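Local coordinates for bifunctional GH43-CE protein (Bacteroides eggerthii, PDB 6MLY) that probably hydrolyses xylan as a family 43 glycoside hydrolase, with a carbohydrate esterase-type domain in the same chain, at residues Asp29-Met33 against Met44-Thr48; Ser52-Ile57 against Val69-Thr75; Arg93-Ser98 against Ser110-Thr115. All blocks are in the same frame, centred on the assembly; numbering follows the deposited sequence.

The three contacts lie in two successive blades of the family 43 propeller, their centres 11 to 12 Å apart. Contacts 1 and 2 share one four-stranded sheet, in which strands 41-45 and 56-60 are neighbours, and meet where Thr48 CG2 packs 3.5 Å from Pro56 CG. Contact 3 belongs to the next blade and is tied to both: Ser98 OG is hydrogen-bonded to Ser45 OG of contact 1 at 2.6 Å, and Ser95 OG makes a weak bond to Tyr73 OH of contact 2 at 3.0 Å. Contacts 1 and 3 border the predicted active site, with the side chains of Asp32 and Phe112 about 6 and 4 Å from that of Asp143; contact 2 lies away from it.

Contact 1: Asp29-Met33 against Met44-Thr48; sequences DAPDM and MSSTT. With EDO (1,2-ethanediol), chain F.
Pro31 O receives the backbone N-H of Thr47 at 3.1 Å, a moderately bent bond (150° at the hydrogen) whose donor sits nearly along the C=O axis. This is the main backbone link between 29-33, the loop that leads into strand 34-38, and 44-48, which runs off the end of strand 41-45. The two strands are neighbours in a four-stranded antiparallel sheet, consistent with the first blade of the five-bladed beta-propeller of family 43 glycoside hydrolases. The pairing advances unevenly: Pro31 is level with Thr47, but Met33, two residues on, is level with Ser46. Asp32 makes the extra step with a positive phi of 57°. Ser46 OG adds a weak bond to the same carbonyl of Pro31, which thus has two donors.

The side chains divide into an apolar and a polar group. Met44, its chain bent at chi2 and chi3, places SD 3.9 Å from Met33 CG, the two thioether chains crossing obliquely, while its methyl CE reaches Ala30 CB at 4.1 Å. Pro277 and Tyr265 pack on this cluster from other strands. The ring of Pro31 rests on the backbone of Thr47, its CD 3.5 Å from Thr47 O.

At the polar end, Thr47 holds OG1 beside its own backbone N (chi1 -59°), which turns the hydroxyl to Asp32; it lies 3.2 Å from Asp32 CB and makes a weak bond to OD2. The carboxylate of the buried Asp32 lies near Asp143, a residue predicted to tune the active site, and binds a 1,2-ethanediol, probably from the crystallisation liquor, which Arg275 also holds. The diol O1 is within hydrogen-bonding distance of both carboxylate oxygens, and the diol O2 donates to Asp32 OD2 at 2.7 Å.

Contact 2: Ser52-Ile57 against Val69-Thr75; sequences SPGVPI and VNYAYDT
Pro53 CG sits over the centre of the Tyr71 ring, 3.5 Å from its centroid and 13° off the normal, a CH-pi contact. Gly54 O approaches the edge of that ring near CD2, and Pro56 CB comes obliquely to CE2 at 3.3 Å. These contacts flank the mouth of an antiparallel beta hairpin, strands 56-60 and 66-71, which forms the outer half of a propeller blade. Pro56 and Tyr71 are a non-hydrogen-bonded pair with their side chains on one face; on the other, Gly54 brings its CA over the face of the Tyr73 ring, offset toward the rim. At the corner, Val55 CG2 touches Tyr73 CE2 at 3.8 Å.

The backbone fixes this register. Ile57 N gives a nearly straight bond to Asn70 O, and Val69 N returns one to Ile57 O. Both segments then turn a corner, where Ala72 N is shared between Gly54 O and Val55 O, each at 3.2 Å, and Val55 CB packs against Ala72 CB. Past the corner Gly54 N bonds to Tyr73 O.

Farther out, Tyr71 OH is hydrogen-bonded to Leu330 O, which holds the far end of the ring. Replacing Tyr71 by alanine removes the ring, and Pro53 and Pro56 would probably lose the surface they pack on and Leu330 O its hydroxyl partner. Pro53 itself follows a cis peptide bond; beside it, the chi1 of Ser52 (162°) swings its hydroxyl away from the backbone N, and OG donates a hydrogen bond to Asp74 O at 2.7 Å.

Contact 3: Arg93-Ser98 against Ser110-Thr115; sequences RGSWAS and STFAQT
Trp96 N donates an almost straight hydrogen bond to Phe112 O, 3.1 Å long and 172° at the hydrogen. Toward the start of the loop, Gly94 N donates to Thr115 OG1 at 2.8 Å, more bent. That hydroxyl is also hydrogen-bonded to Thr90 OG1. On the far side of the Trp96-Phe112 bond, Thr111 OG1 lies 2.9 Å from Trp96 O and 3.2 Å from Phe112 O, with a single proton to serve one of them. A chi1 of -173° swings OG1 of Thr111 away from its own N and toward the loop.

CA-H...O contacts add to these: Ser95 CA to Phe112 O, and Ala113 CA, less directly, to Gly94 O. The segments run in nearly opposite directions: residues 110-113 end strand 106-113, whereas the loop 93-98 leads into strand 99-103. Both strands belong to one four-stranded antiparallel sheet, a blade of the family 43 beta-propeller, and the loop passes along the strand at the edge of the predicted active site.

The aromatic contacts lie on the side of the strand that carries Phe112. Trp96 CB sits over the face of the Phe112 ring, 3.9 Å from its centroid, a CH-pi contact; the indole itself meets the phenyl obliquely, the planes 82° apart. Ala97 CB touches Phe112 CE2 at 4.2 Å, while beyond the contact Phe112 packs against Asp143 and Thr119.

The indole is held by its NE1, bonded to Gly92 O, and touches Met49. Gln114, its chain extended beyond CG, brings its amide over one indole face, with NE2 3.2 Å from Trp96 CZ3 and the amide plane turned steeply to the ring.

Contact 1: Asp29-Met33 against Met44-Thr48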
loop_
_atom_site.group_PDB
_atom_site.type_symbol
_atom_site.label_atom_id
_atom_site.label_comp_id
_atom_site.label_asym_id
_atom_site.label_seq_id
_atom_site.Cartn_x
_atom_site.Cartn_y
_atom_site.Cartn_z
ATOM N N ASP A 29 -6.045 8.559 10.883
ATOM C CA ASP A 29 -5.169 8.493 12.039
ATOM C C ASP A 29 -5.312 9.790 12.849
ATOM O O ASP A 29 -4.656 10.792 12.561
ATOM C CB ASP A 29 -3.734 8.218 11.582
ATOM C CG ASP A 29 -2.751 7.888 12.690
ATOM O OD1 ASP A 29 -3.080 7.043 13.550
ATOM O OD2 ASP A 29 -1.648 8.466 12.669
ATOM N N ALA A 30 -6.204 9.749 13.848
ATOM C CA ALA A 30 -6.413 10.825 14.813
ATOM C C ALA A 30 -6.383 10.231 16.217
ATOM O O ALA A 30 -7.411 10.151 16.884
ATOM C CB ALA A 30 -7.720 11.527 14.534
ATOM N N PRO A 31 -5.204 9.768 16.692
ATOM C CA PRO A 31 -5.091 9.112 17.995
ATOM C C PRO A 31 -5.020 10.073 19.192
ATOM O O PRO A 31 -4.655 11.236 19.030
ATOM C CB PRO A 31 -3.766 8.344 17.874
ATOM C CG PRO A 31 -2.930 9.200 16.944
ATOM C CD PRO A 31 -3.918 9.818 15.975
ATOM N N ASP A 32 -5.361 9.546 20.375
ATOM C CA ASP A 32 -5.260 10.240 21.660
ATOM C C ASP A 32 -6.069 11.539 21.603
ATOM O O ASP A 32 -5.516 12.638 21.701
ATOM C CB ASP A 32 -3.804 10.509 22.036
ATOM C CG ASP A 32 -2.943 9.261 22.109
ATOM O OD1 ASP A 32 -3.454 8.164 21.784
ATOM O OD2 ASP A 32 -1.762 9.397 22.485
ATOM N N MET A 33 -7.383 11.382 21.431
ATOM C CA MET A 33 -8.305 12.495 21.373
ATOM C C MET A 33 -8.515 13.052 22.786
ATOM O O MET A 33 -8.599 12.306 23.762
ATOM C CB MET A 33 -9.659 12.062 20.803
ATOM C CG MET A 33 -9.629 11.792 19.315
ATOM S SD MET A 33 -11.246 11.288 18.670
ATOM C CE MET A 33 -11.395 9.649 19.378
ATOM N N MET A 44 -11.375 19.349 19.691
ATOM C CA MET A 44 -10.632 18.119 19.876
ATOM C C MET A 44 -9.162 18.344 19.499
ATOM O O MET A 44 -8.859 18.701 18.361
ATOM C CB MET A 44 -11.228 17.004 19.010
ATOM C CG MET A 44 -10.331 15.790 18.868
ATOM S SD MET A 44 -10.530 14.983 17.267
ATOM C CE MET A 44 -8.810 14.804 16.805
ATOM N N SER A 45 -8.272 18.136 20.482
ATOM C CA SER A 45 -6.826 18.046 20.272
ATOM C C SER A 45 -6.469 16.600 19.911
ATOM O O SER A 45 -7.324 15.715 19.931
ATOM C CB SER A 45 -6.067 18.537 21.487
ATOM O OG SER A 45 -6.236 17.653 22.583
ATOM N N SER A 46 -5.198 16.366 19.581
ATOM C CA SER A 46 -4.801 15.130 18.904
ATOM C C SER A 46 -3.283 14.935 18.977
ATOM O O SER A 46 -2.543 15.857 19.316
ATOM C CB SER A 46 -5.285 15.164 17.482
ATOM O OG SER A 46 -5.446 13.855 16.975
ATOM N N THR A 47 -2.838 13.715 18.662
ATOM C CA THR A 47 -1.417 13.356 18.621
ATOM C C THR A 47 -0.972 13.161 17.163
ATOM O O THR A 47 -1.645 12.474 16.382
ATOM C CB THR A 47 -1.140 12.096 19.452
ATOM O OG1 THR A 47 -1.531 12.316 20.807
ATOM C CG2 THR A 47 0.317 11.693 19.437
ATOM N N THR A 48 0.153 13.805 16.813
ATOM C CA THR A 48 0.881 13.591 15.558
ATOM C C THR A 48 2.372 13.347 15.829
ATOM O O THR A 48 3.158 13.268 14.882
ATOM C CB THR A 48 0.732 14.786 14.609
ATOM O OG1 THR A 48 1.316 15.929 15.239
ATOM C CG2 THR A 48 -0.708 15.050 14.234
HETATM C C1 EDO F . 0.061 6.379 22.515
HETATM O O1 EDO F . -0.981 6.963 21.723
HETATM C C2 EDO F . 1.198 7.384 22.628
HETATM O O2 EDO F . 0.696 8.597 23.208
#

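Contact 2: Ser52-Ile57 against Val69-Thr75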
loop_
_atom_site.group_PDB
_atom_site.type_symbol
_atom_site.label_atom_id
_atom_site.label_comp_id
_atom_site.label_asym_id
_atom_site.label_seq_id
_atom_site.Cartn_x
_atom_site.Cartn_y
_atom_site.Cartn_z
ATOM N N SER A 52 5.464 18.253 12.302
ATOM C CA SER A 52 5.600 19.681 12.497
ATOM C C SER A 52 4.743 20.398 11.454
ATOM O O SER A 52 4.993 20.242 10.258
ATOM C CB SER A 52 7.053 20.080 12.398
ATOM O OG SER A 52 7.198 21.475 12.169
ATOM N N PRO A 53 3.740 21.181 11.888
ATOM C CA PRO A 53 3.437 21.511 13.275
ATOM C C PRO A 53 2.811 20.366 14.091
ATOM O O PRO A 53 2.498 19.299 13.531
ATOM C CB PRO A 53 2.439 22.674 13.160
ATOM C CG PRO A 53 1.715 22.398 11.878
ATOM C CD PRO A 53 2.799 21.847 10.975
ATOM N N GLY A 54 2.642 20.618 15.404
ATOM C CA GLY A 54 2.261 19.612 16.410
ATOM C C GLY A 54 0.947 19.929 17.109
ATOM O O GLY A 54 0.483 21.068 17.095
ATOM N N VAL A 55 0.371 18.895 17.740
ATOM C CA VAL A 55 -0.909 18.933 18.481
ATOM C C VAL A 55 -1.964 19.640 17.631
ATOM O O VAL A 55 -2.269 20.808 17.857
ATOM C CB VAL A 55 -0.771 19.588 19.873
ATOM C CG1 VAL A 55 -1.998 19.326 20.736
ATOM C CG2 VAL A 55 0.488 19.143 20.603
ATOM N N PRO A 56 -2.541 18.963 16.612
ATOM C CA PRO A 56 -3.616 19.551 15.813
ATOM C C PRO A 56 -4.945 19.647 16.575
ATOM O O PRO A 56 -5.369 18.674 17.198
ATOM C CB PRO A 56 -3.763 18.593 14.621
ATOM C CG PRO A 56 -3.219 17.273 15.117
ATOM C CD PRO A 56 -2.165 17.617 16.149
ATOM N N ILE A 57 -5.581 20.821 16.498
ATOM C CA ILE A 57 -6.915 21.044 17.043
ATOM C C ILE A 57 -7.912 20.947 15.886
ATOM O O ILE A 57 -7.679 21.521 14.829
ATOM C CB ILE A 57 -7.021 22.402 17.770
ATOM C CG1 ILE A 57 -5.917 22.589 18.816
ATOM C CG2 ILE A 57 -8.406 22.586 18.380
ATOM C CD1 ILE A 57 -4.856 23.588 18.423
ATOM N N VAL A 69 -8.337 23.423 12.428
ATOM C CA VAL A 69 -8.485 24.869 12.587
ATOM C C VAL A 69 -7.172 25.515 13.052
ATOM O O VAL A 69 -6.922 26.678 12.712
ATOM C CB VAL A 69 -9.655 25.201 13.531
ATOM C CG1 VAL A 69 -10.979 24.758 12.929
ATOM C CG2 VAL A 69 -9.474 24.606 14.923
ATOM N N ASN A 70 -6.347 24.781 13.813
ATOM C CA ASN A 70 -5.135 25.343 14.415
ATOM C C ASN A 70 -4.230 24.208 14.917
ATOM O O ASN A 70 -4.671 23.057 15.062
ATOM C CB ASN A 70 -5.495 26.321 15.545
ATOM C CG ASN A 70 -4.397 27.300 15.918
ATOM O OD1 ASN A 70 -3.272 27.220 15.430
ATOM N ND2 ASN A 70 -4.723 28.239 16.792
ATOM N N TYR A 71 -2.960 24.565 15.161
ATOM C CA TYR A 71 -1.970 23.731 15.832
ATOM C C TYR A 71 -1.429 24.472 17.063
ATOM O O TYR A 71 -1.393 25.705 17.088
ATOM C CB TYR A 71 -0.833 23.376 14.872
ATOM C CG TYR A 71 -1.190 22.354 13.824
ATOM C CD1 TYR A 71 -1.822 22.719 12.645
ATOM C CD2 TYR A 71 -0.895 21.013 14.007
ATOM C CE1 TYR A 71 -2.154 21.780 11.682
ATOM C CE2 TYR A 71 -1.209 20.064 13.048
ATOM C CZ TYR A 71 -1.842 20.445 11.879
ATOM O OH TYR A 71 -2.157 19.503 10.939
ATOM N N ALA A 72 -0.986 23.704 18.066
ATOM C CA ALA A 72 -0.515 24.238 19.344
ATOM C C ALA A 72 0.877 24.867 19.198
ATOM O O ALA A 72 1.162 25.889 19.841
ATOM C CB ALA A 72 -0.505 23.153 20.391
ATOM N N TYR A 73 1.746 24.240 18.396
ATOM C CA TYR A 73 3.093 24.759 18.155
ATOM C C TYR A 73 3.540 24.430 16.727
ATOM O O TYR A 73 2.924 23.617 16.060
ATOM C CB TYR A 73 4.077 24.214 19.196
ATOM C CG TYR A 73 4.364 22.735 19.111
ATOM C CD1 TYR A 73 5.266 22.224 18.185
ATOM C CD2 TYR A 73 3.756 21.844 19.983
ATOM C CE1 TYR A 73 5.538 20.866 18.114
ATOM C CE2 TYR A 73 4.021 20.484 19.927
ATOM C CZ TYR A 73 4.913 19.994 18.989
ATOM O OH TYR A 73 5.163 18.656 18.951
ATOM N N ASP A 74 4.633 25.080 16.310
ATOM C CA ASP A 74 5.236 24.961 14.985
ATOM C C ASP A 74 6.345 23.903 15.027
ATOM O O ASP A 74 6.275 22.901 14.315
ATOM C CB ASP A 74 5.778 26.311 14.504
ATOM C CG ASP A 74 4.990 26.925 13.361
ATOM O OD1 ASP A 74 4.133 27.802 13.637
ATOM O OD2 ASP A 74 5.264 26.535 12.189
ATOM N N THR A 75 7.371 24.153 15.848
ATOM C CA THR A 75 8.423 23.184 16.151
ATOM C C THR A 75 8.488 22.992 17.673
ATOM O O THR A 75 8.213 23.912 18.445
ATOM C CB THR A 75 9.772 23.604 15.551
ATOM O OG1 THR A 75 10.023 24.971 15.866
ATOM C CG2 THR A 75 9.826 23.453 14.047
#

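Contact 3: Arg93-Ser98 against Ser110-Thr115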
loop_
_atom_site.group_PDB
_atom_site.type_symbol
_atom_site.label_atom_id
_atom_site.label_comp_id
_atom_site.label_asym_id
_atom_site.label_seq_id
_atom_site.Cartn_x
_atom_site.Cartn_y
_atom_site.Cartn_z
ATOM N N ARG A 93 7.904 9.150 18.858
ATOM C CA ARG A 93 7.946 9.901 20.111
ATOM C C ARG A 93 7.305 11.283 19.882
ATOM O O ARG A 93 6.145 11.356 19.497
ATOM C CB ARG A 93 9.389 9.916 20.627
ATOM C CG ARG A 93 9.893 8.561 21.103
ATOM C CD ARG A 93 11.405 8.537 21.204
ATOM N NE ARG A 93 11.904 7.537 22.141
ATOM C CZ ARG A 93 13.074 6.909 22.029
ATOM N NH1 ARG A 93 13.786 7.015 20.917
ATOM N NH2 ARG A 93 13.524 6.169 23.028
ATOM N N GLY A 94 8.043 12.374 20.119
ATOM C CA GLY A 94 7.504 13.726 19.960
ATOM C C GLY A 94 6.319 13.986 20.880
ATOM O O GLY A 94 6.180 13.343 21.934
ATOM N N SER A 95 5.457 14.920 20.463
ATOM C CA SER A 95 4.301 15.333 21.243
ATOM C C SER A 95 3.253 14.216 21.267
ATOM O O SER A 95 2.726 13.837 20.238
ATOM C CB SER A 95 3.718 16.625 20.730
ATOM O OG SER A 95 3.162 16.470 19.438
ATOM N N TRP A 96 2.940 13.742 22.477
ATOM C CA TRP A 96 2.045 12.609 22.725
ATOM C C TRP A 96 0.662 13.109 23.189
ATOM O O TRP A 96 0.274 14.250 22.885
ATOM C CB TRP A 96 2.731 11.648 23.713
ATOM C CG TRP A 96 3.516 10.572 23.025
ATOM C CD1 TRP A 96 3.997 10.615 21.752
ATOM C CD2 TRP A 96 3.906 9.293 23.557
ATOM N NE1 TRP A 96 4.643 9.450 21.453
ATOM C CE2 TRP A 96 4.612 8.621 22.539
ATOM C CE3 TRP A 96 3.732 8.646 24.788
ATOM C CZ2 TRP A 96 5.144 7.344 22.709
ATOM C CZ3 TRP A 96 4.254 7.382 24.956
ATOM C CH2 TRP A 96 4.952 6.742 23.930
ATOM N N ALA A 97 -0.098 12.231 23.864
ATOM C CA ALA A 97 -1.465 12.499 24.324
ATOM C C ALA A 97 -1.544 13.875 24.990
ATOM O O ALA A 97 -0.741 14.204 25.859
ATOM C CB ALA A 97 -1.919 11.417 25.272
ATOM N N SER A 98 -2.530 14.663 24.552
ATOM C CA SER A 98 -2.745 16.015 24.999
ATOM C C SER A 98 -4.024 16.058 25.835
ATOM O O SER A 98 -4.801 15.106 25.844
ATOM C CB SER A 98 -2.811 16.975 23.831
ATOM O OG SER A 98 -3.904 16.680 22.973
ATOM N N SER A 110 -2.687 21.086 26.862
ATOM C CA SER A 110 -1.418 20.563 27.368
ATOM C C SER A 110 -0.964 19.364 26.527
ATOM O O SER A 110 -1.790 18.623 26.012
ATOM C CB SER A 110 -1.532 20.174 28.818
ATOM O OG SER A 110 -2.148 18.902 28.956
ATOM N N THR A 111 0.358 19.192 26.416
ATOM C CA THR A 111 0.963 17.931 26.006
ATOM C C THR A 111 2.326 17.775 26.692
ATOM O O THR A 111 2.818 18.697 27.345
ATOM C CB THR A 111 1.086 17.823 24.479
ATOM O OG1 THR A 111 1.522 16.498 24.172
ATOM C CG2 THR A 111 2.055 18.815 23.875
ATOM N N PHE A 112 2.914 16.588 26.512
ATOM C CA PHE A 112 4.245 16.219 26.994
ATOM C C PHE A 112 5.011 15.567 25.837
ATOM O O PHE A 112 4.419 15.259 24.799
ATOM C CB PHE A 112 4.144 15.253 28.176
ATOM C CG PHE A 112 3.525 13.923 27.829
ATOM C CD1 PHE A 112 4.312 12.793 27.674
ATOM C CD2 PHE A 112 2.159 13.805 27.629
ATOM C CE1 PHE A 112 3.744 11.574 27.334
ATOM C CE2 PHE A 112 1.593 12.586 27.287
ATOM C CZ PHE A 112 2.385 11.472 27.145
ATOM N N ALA A 113 6.315 15.342 26.031
ATOM C CA ALA A 113 7.142 14.683 25.021
ATOM C C ALA A 113 8.417 14.114 25.654
ATOM O O ALA A 113 9.156 14.833 26.327
ATOM C CB ALA A 113 7.472 15.655 23.915
ATOM N N GLN A 114 8.670 12.826 25.380
ATOM C CA GLN A 114 9.894 12.110 25.765
ATOM C C GLN A 114 11.080 12.591 24.917
ATOM O O GLN A 114 12.228 12.424 25.316
ATOM C CB GLN A 114 9.698 10.601 25.612
ATOM C CG GLN A 114 8.595 10.051 26.502
ATOM C CD GLN A 114 8.319 8.592 26.245
ATOM O OE1 GLN A 114 9.027 7.714 26.734
ATOM N NE2 GLN A 114 7.272 8.324 25.478
ATOM N N THR A 115 10.787 13.194 23.758
ATOM C CA THR A 115 11.790 13.815 22.895
ATOM C C THR A 115 12.615 14.863 23.660
ATOM O O THR A 115 13.768 15.086 23.300
ATOM C CB THR A 115 11.134 14.425 21.649
ATOM O OG1 THR A 115 10.505 13.364 20.929
ATOM C CG2 THR A 115 12.113 15.145 20.745
#